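Local coordinates for protein Dr hemagglutinin structural subunit (PDB 1UT1) that builds Dr fimbriae of uropathogenic Escherichia coli as an adhesin that binds the Dr blood group antigen, mediating adherence to the upper urinary tract, at residues A[43-46]-A[47-50]; A[68-71]-A[72-75]. The protein carries 3 engineered substitutions. All coordinates share one frame; numbering follows the deposited sequence.

Contact 1: A[43-46]-A[47-50]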
ATOM      1  N   GLN A  43       8.935  20.404 -15.222  1.00 16.34           N
ATOM      2  CA  GLN A  43       7.818  21.022 -14.496  1.00 13.74           C
ATOM      3  C   GLN A  43       8.189  21.330 -13.044  1.00 15.32           C
ATOM      4  O   GLN A  43       7.383  21.884 -12.294  1.00 12.42           O
ATOM      5  CB  GLN A  43       6.609  20.106 -14.509  1.00 14.71           C
ATOM      6  CG  GLN A  43       5.880  20.074 -15.830  1.00 21.33           C
ATOM      7  CD  GLN A  43       4.652  19.200 -15.760  1.00 34.71           C
ATOM      8  OE1 GLN A  43       3.524  19.681 -15.553  1.00 29.22           O
ATOM      9  NE2 GLN A  43       4.879  17.909 -15.770  1.00 14.43           N
ATOM     10  N   LEU A  44       9.397  20.919 -12.644  1.00 13.62           N
ATOM     11  CA  LEU A  44       9.878  21.156 -11.305  1.00 12.06           C
ATOM     12  C   LEU A  44      10.484  22.546 -11.174  1.00 14.29           C
ATOM     13  O   LEU A  44      11.607  22.700 -10.737  1.00 13.18           O
ATOM     14  CB  LEU A  44      10.852  20.063 -10.857  1.00 11.49           C
ATOM     15  CG  LEU A  44      10.243  18.640 -10.933  1.00 14.45           C
ATOM     16  CD1 LEU A  44      11.342  17.607 -10.580  1.00 17.51           C
ATOM     17  CD2 LEU A  44       9.074  18.528  -9.960  1.00 15.78           C
ATOM     18  N   THR A  45       9.686  23.547 -11.539  1.00 12.30           N
ATOM     19  CA  THR A  45      10.110  24.941 -11.466  1.00 11.68           C
ATOM     20  C   THR A  45       9.925  25.491 -10.045  1.00 14.36           C
ATOM     21  O   THR A  45       9.342  24.835  -9.169  1.00 11.02           O
ATOM     22  CB  THR A  45       9.341  25.789 -12.475  1.00 18.04           C
ATOM     23  OG1 THR A  45       7.939  25.739 -12.172  1.00 16.24           O
ATOM     24  CG2 THR A  45       9.576  25.253 -13.895  1.00 18.31           C
ATOM     25  N   ASP A  46      10.525  26.650  -9.781  1.00 11.12           N
ATOM     26  CA  ASP A  46      10.493  27.213  -8.434  1.00 10.99           C
ATOM     27  C   ASP A  46       9.048  27.458  -7.978  1.00 13.87           C
ATOM     28  O   ASP A  46       8.232  28.037  -8.724  1.00 11.92           O
ATOM     29  CB  ASP A  46      11.282  28.509  -8.384  1.00 11.75           C
ATOM     30  CG  ASP A  46      11.456  29.039  -6.964  1.00 17.05           C
ATOM     31  OD1 ASP A  46      11.753  30.256  -6.826  1.00 18.24           O
ATOM     32  OD2 ASP A  46      11.373  28.253  -6.002  1.00 14.64           O
ATOM     33  N   ALA A  47       8.740  26.967  -6.781  1.00 11.05           N
ATOM     34  CA  ALA A  47       7.393  27.045  -6.191  1.00 12.47           C
ATOM     35  C   ALA A  47       6.313  26.172  -6.845  1.00 14.51           C
ATOM     36  O   ALA A  47       5.110  26.315  -6.532  1.00 13.30           O
ATOM     37  CB  ALA A  47       6.923  28.527  -6.050  1.00 13.84           C
ATOM     38  N   ALA A  48       6.700  25.276  -7.761  1.00 11.22           N
ATOM     39  CA  ALA A  48       5.707  24.413  -8.383  1.00 10.60           C
ATOM     40  C   ALA A  48       5.064  23.584  -7.284  1.00 13.85           C
ATOM     41  O   ALA A  48       5.751  23.081  -6.391  1.00 11.01           O
ATOM     42  CB  ALA A  48       6.319  23.531  -9.400  1.00 11.56           C
ATOM     43  N   PRO A  49       3.746  23.439  -7.335  0.65  9.09           N
ATOM     44  CA  PRO A  49       3.062  22.717  -6.264  1.00  8.79           C
ATOM     45  C   PRO A  49       3.241  21.223  -6.422  1.00 10.86           C
ATOM     46  O   PRO A  49       3.158  20.685  -7.513  1.00 12.83           O
ATOM     47  CB  PRO A  49       1.590  23.106  -6.473  0.65  9.83           C
ATOM     48  CG  PRO A  49       1.495  23.341  -7.991  0.65 11.58           C
ATOM     49  CD  PRO A  49       2.830  23.827  -8.440  0.65  8.60           C
ATOM     50  N   ILE A  50       3.584  20.575  -5.325  1.00  9.50           N
ATOM     51  CA  ILE A  50       3.667  19.108  -5.295  1.00  9.48           C
ATOM     52  C   ILE A  50       2.310  18.565  -4.878  1.00 14.20           C
ATOM     53  O   ILE A  50       1.753  17.712  -5.565  1.00 14.63           O
ATOM     54  CB  ILE A  50       4.774  18.612  -4.371  1.00 12.79           C
ATOM     55  CG1 ILE A  50       6.143  19.120  -4.854  0.65 13.99           C
ATOM     56  CG2 ILE A  50       4.791  17.057  -4.342  1.00 14.99           C
ATOM     57  CD1 ILE A  50       6.574  18.542  -6.177  0.65 17.39           C
TER
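Thr-45 and Ala-48 close a type II beta turn, with Ala-48 N giving its hydrogen to Thr-45 O at 3.0 Å and 160°. Asp-46 and Ala-47 fill the two corners. Ala-47 takes a positive phi of 70°, the left-handed backbone needed at the third position of this turn. Its methyl group then faces the preceding carbonyl, with Ala-47 CB just 3.0 Å from Asp-46 O, a tight fit for a residue that carries a CB.

From Asp-46 CB, which itself borders Ala-47 N, the side chain runs toward the next residue. CG stands anti to the backbone N (chi1 -172°), beside the carbonyl carbon, and this puts Asp-46 CG 3.4 Å from Ala-47 N. The carboxylate is thereby carried forward along the chain, over the next peptide nitrogen, with OD2 3.0 Å from Ala-47 N. The same OD2 accepts a hydrogen bond from Gly-127 N, which ties the corner of the turn to the loop beyond strand 118-125.

Ala-48 fills the inside of the bend. Its CB bond points toward residues 43-46, and the methyl sits 3.3 Å from Thr-45 O and 3.5 Å from Gln-43 O, with Thr-45 OG1 more distant at 3.9 Å. Just upstream, Leu-44 is the centre of an inverse gamma turn, spanned by a weak bond from Thr-45 N to Gln-43 O of 2.9 Å; its side chain is buried against Leu-22, Leu-90 and Val-125. Ala-47 and Ala-48 make backbone hydrogen bonds to Val-125. The pair of turns is thus the bend that leads into strand 49-58 and its antiparallel pairing with strand 118-125, in the immunoglobulin-like fold of Dr-family adhesins.

Contact 2: A[68-71]-A[72-75]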
ATOM      1  N   LYS A  68       5.648  15.920  11.881  1.00  9.93           N
ATOM      2  CA  LYS A  68       7.026  15.469  11.870  1.00  9.92           C
ATOM      3  C   LYS A  68       7.285  14.746  10.559  1.00 11.51           C
ATOM      4  O   LYS A  68       6.582  13.800  10.212  1.00 12.85           O
ATOM      5  CB  LYS A  68       7.303  14.511  13.052  1.00 12.00           C
ATOM      6  CG  LYS A  68       8.726  13.909  12.990  1.00 21.01           C
ATOM      7  CD  LYS A  68       9.356  13.894  14.340  1.00 33.91           C
ATOM      8  CE  LYS A  68      10.834  13.467  14.268  1.00 47.36           C
ATOM      9  NZ  LYS A  68      11.222  12.972  12.919  1.00 60.14           N
ATOM     10  N   ALA A  69       8.347  15.147   9.875  1.00  9.46           N
ATOM     11  CA  ALA A  69       8.761  14.468   8.667  1.00 10.82           C
ATOM     12  C   ALA A  69       9.505  13.169   9.038  1.00 14.13           C
ATOM     13  O   ALA A  69      10.220  13.100  10.047  1.00 14.24           O
ATOM     14  CB  ALA A  69       9.668  15.381   7.849  1.00 10.62           C
ATOM     15  N   ASP A  70       9.372  12.163   8.200  1.00 11.06           N
ATOM     16  CA  ASP A  70      10.166  10.952   8.366  1.00 11.48           C
ATOM     17  C   ASP A  70      11.648  11.342   8.382  1.00 14.76           C
ATOM     18  O   ASP A  70      12.061  12.306   7.745  1.00 13.35           O
ATOM     19  CB  ASP A  70       9.922  10.017   7.196  1.00 12.81           C
ATOM     20  CG  ASP A  70       8.853   8.946   7.497  0.50 14.26           C
ATOM     21  OD1 ASP A  70       8.059   9.109   8.457  0.50 15.19           O
ATOM     22  OD2 ASP A  70       8.740   7.991   6.693  0.50 15.62           O
ATOM     23  N   THR A  71      12.455  10.569   9.098  1.00 14.10           N
ATOM     24  CA  THR A  71      13.884  10.817   9.168  1.00 14.64           C
ATOM     25  C   THR A  71      14.519  11.035   7.809  1.00 16.94           C
ATOM     26  O   THR A  71      15.454  11.819   7.676  1.00 18.26           O
ATOM     27  CB  THR A  71      14.623   9.604   9.861  1.00 27.22           C
ATOM     28  OG1 THR A  71      14.025   9.349  11.141  1.00 33.83           O
ATOM     29  CG2 THR A  71      16.101   9.916  10.058  1.00 26.93           C
ATOM     30  N   ASP A  72      14.078  10.274   6.817  1.00 14.07           N
ATOM     31  CA  ASP A  72      14.680  10.352   5.497  1.00 13.52           C
ATOM     32  C   ASP A  72      14.281  11.580   4.682  1.00 16.33           C
ATOM     33  O   ASP A  72      14.697  11.719   3.517  1.00 15.67           O
ATOM     34  CB  ASP A  72      14.413   9.077   4.710  1.00 16.03           C
ATOM     35  CG  ASP A  72      15.202   7.890   5.251  1.00 27.37           C
ATOM     36  OD1 ASP A  72      16.278   8.130   5.840  1.00 29.15           O
ATOM     37  OD2 ASP A  72      14.742   6.738   5.098  1.00 28.31           O
ATOM     38  N   ASN A  73      13.421  12.430   5.257  1.00 12.69           N
ATOM     39  CA  ASN A  73      12.879  13.587   4.510  1.00 12.29           C
ATOM     40  C   ASN A  73      13.388  14.944   5.007  1.00 14.16           C
ATOM     41  O   ASN A  73      12.845  15.988   4.632  1.00 12.28           O
ATOM     42  CB  ASN A  73      11.343  13.615   4.598  1.00  9.11           C
ATOM     43  CG  ASN A  73      10.687  12.577   3.705  1.00 11.96           C
ATOM     44  OD1 ASN A  73      10.987  12.467   2.500  1.00 17.66           O
ATOM     45  ND2 ASN A  73       9.808  11.822   4.277  1.00  8.02           N
ATOM     46  N   PHE A  74      14.336  14.930   5.933  1.00 12.06           N
ATOM     47  CA  PHE A  74      14.868  16.176   6.442  1.00 10.89           C
ATOM     48  C   PHE A  74      16.344  16.091   6.796  1.00 18.11           C
ATOM     49  O   PHE A  74      16.843  15.048   7.254  1.00 18.13           O
ATOM     50  CB  PHE A  74      14.056  16.710   7.629  0.65 12.57           C
ATOM     51  CG  PHE A  74      14.201  15.894   8.891  0.65 12.82           C
ATOM     52  CD1 PHE A  74      15.072  16.299   9.890  0.65 15.54           C
ATOM     53  CD2 PHE A  74      13.373  14.807   9.139  0.65 14.15           C
ATOM     54  CE1 PHE A  74      15.204  15.559  11.067  0.65 15.11           C
ATOM     55  CE2 PHE A  74      13.478  14.090  10.319  0.65 15.92           C
ATOM     56  CZ  PHE A  74      14.434  14.453  11.272  0.65 13.34           C
ATOM     57  N   GLU A  75      16.995  17.234   6.668  1.00 19.14           N
ATOM     58  CA  GLU A  75      18.369  17.412   7.093  1.00 23.64           C
ATOM     59  C   GLU A  75      18.707  18.894   7.127  1.00 33.01           C
ATOM     60  O   GLU A  75      18.418  19.620   6.181  1.00 30.79           O
ATOM     61  CB  GLU A  75      19.303  16.721   6.123  1.00 25.82           C
ATOM     62  CG  GLU A  75      20.184  15.685   6.765  1.00 45.13           C
ATOM     63  CD  GLU A  75      21.067  15.000   5.758  1.00 64.94           C
ATOM     64  OE1 GLU A  75      21.327  13.783   5.913  1.00 72.04           O
ATOM     65  OE2 GLU A  75      21.421  15.659   4.763  1.00 41.77           O
TER
HETATM   66  O   HOH W   1      17.045  13.301   9.477  1.00 32.51           O
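Asp-70 and Asn-73 are joined across a four-residue turn by Asn-73 N donating to Asp-70 O, 2.8 Å at 159°. The same oxygen also meets the ring of Phe-74 at its edge, 3.1 Å from CD2 and close to the ring plane. Phe-74 CG sits between its own backbone N and carbonyl carbon (chi1 70°), which turns the CD2-CE2 side of the ring back against residues 69-71. There CD2 packs on Ala-69 CB at 4.0 Å, and CE2 lies 3.5 Å from Thr-71 CA. All these ring contacts hold for one of two modelled conformers of Phe-74. This is the connection between strand 64-69, hydrogen-bonded to strand 135-147, and the short strand 74-75 that pairs with strand 78-83 in the Dr-adhesin fold. A water bridges the turn over one face of the ring, giving a hydrogen to Thr-71 O and another to Phe-74 O, both at 2.8 Å. Lys-68 bends twice along its chain, and the nearly eclipsed last torsion (chi4 -9°) looks strained. NZ bonds Ala-69 O at 3.0 Å, almost straight out from the carbonyl, and approaches Phe-74 CE2 obliquely at 3.6 Å.

In the fold
The two contacts come in series along the chain: contact 1 leads into strand 49-58, the next strand is 64-69, and contact 2 begins on its end. Their centres are 20 Å apart, the nearest atoms about 10 Å, and they do not touch; they lie on opposite sides of the chain's centre. Strand pairing still connects them, since strand 49-58 pairs with 118-125, which passes through 89-96 and 78-83 to strand 135-147, the antiparallel partner of 64-69. Each is a bend at a strand end of one beta framework. Contact 1 falls in a region predicted to bind receptor.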